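Local coordinates for adenylate cyclase (PDB 6YP4), which acts predominantly as a triphosphatase of the CYTH family, hydrolysing inorganic triphosphate, despite its designation as a putative adenylyl cyclase, at the interface of chains A and B. Numbering follows the deposited sequence. Chains: chain A/B, Adenylate cyclase.

The interface of chains A and B. Residues chain A 1-2, 81, 83, 166; chain B 141, 144-145.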
# COMPACT_ATOMS: atom_id res chain seq x y z
N MET A 1 -11.27 -3.42 12.08
CA MET A 1 -11.62 -2.00 12.17
C MET A 1 -10.53 -1.16 11.53
O MET A 1 -9.36 -1.30 11.85
CB MET A 1 -11.83 -1.58 13.63
CG MET A 1 -12.57 -0.27 13.79
SD MET A 1 -14.24 -0.34 13.11
CE MET A 1 -15.21 0.14 14.54
N GLU A 2 -10.94 -0.30 10.58
CA GLU A 2 -10.03 0.56 9.84
C GLU A 2 -10.10 1.97 10.43
O GLU A 2 -11.18 2.56 10.50
CB GLU A 2 -10.39 0.58 8.36
CG GLU A 2 -9.41 1.31 7.47
CD GLU A 2 -8.30 0.40 6.96
OE1 GLU A 2 -8.07 -0.66 7.57
OE2 GLU A 2 -7.65 0.76 5.95
N GLU A 81 -14.50 -2.72 7.06
CA GLU A 81 -14.34 -2.92 5.63
C GLU A 81 -13.76 -4.29 5.34
O GLU A 81 -13.12 -4.92 6.19
CB GLU A 81 -13.48 -1.81 5.00
CG GLU A 81 -11.98 -2.09 4.93
CD GLU A 81 -11.16 -0.81 4.69
OE1 GLU A 81 -11.77 0.26 4.51
OE2 GLU A 81 -9.91 -0.87 4.71
N GLU A 83 -11.98 -5.85 1.67
CA GLU A 83 -11.73 -5.57 0.26
C GLU A 83 -10.67 -6.52 -0.30
O GLU A 83 -9.92 -7.17 0.43
CB GLU A 83 -11.32 -4.11 0.04
CG GLU A 83 -10.05 -3.68 0.68
CD GLU A 83 -9.63 -2.27 0.28
OE1 GLU A 83 -8.47 -1.89 0.58
OE2 GLU A 83 -10.44 -1.53 -0.33
N GLU A 166 -3.86 6.41 7.55
CA GLU A 166 -4.26 5.21 8.28
C GLU A 166 -3.25 4.93 9.38
O GLU A 166 -2.04 4.94 9.14
CB GLU A 166 -4.37 4.01 7.33
CG GLU A 166 -5.52 3.04 7.63
CD GLU A 166 -5.16 1.99 8.67
OE1 GLU A 166 -3.95 1.78 8.92
OE2 GLU A 166 -6.10 1.37 9.25
N ARG B 141 -4.90 -7.37 5.06
CA ARG B 141 -5.31 -6.36 6.04
C ARG B 141 -5.90 -7.09 7.25
O ARG B 141 -6.96 -7.72 7.15
CB ARG B 141 -6.33 -5.38 5.44
CG ARG B 141 -6.81 -4.37 6.45
CD ARG B 141 -7.67 -3.25 5.81
NE ARG B 141 -6.94 -2.49 4.80
CZ ARG B 141 -7.15 -2.60 3.49
NH1 ARG B 141 -8.06 -3.44 3.05
NH2 ARG B 141 -6.45 -1.88 2.63
N GLU B 144 -6.99 -4.15 13.41
CA GLU B 144 -6.66 -2.73 13.48
C GLU B 144 -6.10 -2.18 12.17
O GLU B 144 -5.34 -1.20 12.17
CB GLU B 144 -5.71 -2.42 14.64
CG GLU B 144 -6.18 -3.01 15.95
CD GLU B 144 -5.31 -2.64 17.13
OE1 GLU B 144 -5.18 -3.47 18.06
OE2 GLU B 144 -4.79 -1.50 17.15
N GLY B 145 -6.48 -2.79 11.05
CA GLY B 145 -5.99 -2.35 9.76
C GLY B 145 -4.53 -2.64 9.50
O GLY B 145 -4.00 -2.21 8.46
O HOH W 1 -5.11 -0.75 6.35
O HOH W 2 -9.67 -5.46 3.85
O HOH W 3 -9.74 -4.82 14.27
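Strands 2-9, 76-86 and 158-166 of chain A, with the N-terminal residue, meet the end of strand 127-141 and the 3-10 turn 143-145 of chain B, where B:Arg141 and B:Gly145 touch a cluster of glutamates, several of which line the nucleotide pocket. The site illustrates how one arginine can serve several carboxylates, none of them coplanar with it. B:Arg141 reaches across with CG anti to its backbone N (chi1 177°) and bends at chi3, bringing its guanidinium among A:Glu2, A:Glu81 and A:Glu83. OE1 of A:Glu83 lies 2.9 Å from NH2 of B:Arg141 in a salt bridge; NH1 and NH2 both point to this one oxygen in weak, bent hydrogen bonds, the carboxylate and guanidinium planes turned 58° apart. The A:Glu81 carboxylate stands nearly upright on one guanidinium face, OE2 lying 3.4 Å from NE of B:Arg141, while A:Glu2 crosses at about a right angle in a similarly long salt bridge from OE1 to NE. An alanine in place of B:Arg141 would probably leave these three carboxylates without their cationic mate from the partner chain. Waters in the guanidinium plane complete the grip: one joins NH1 to the backbone N of A:Glu83, the other lies 3.0 Å from NE of B:Arg141, nearly straight (160° at H). The two-fold dimer may not be the biological assembly. The water on NE also meets OE2 of A:Glu2 and sits 2.8 Å from the carbonyl O of B:Gly145.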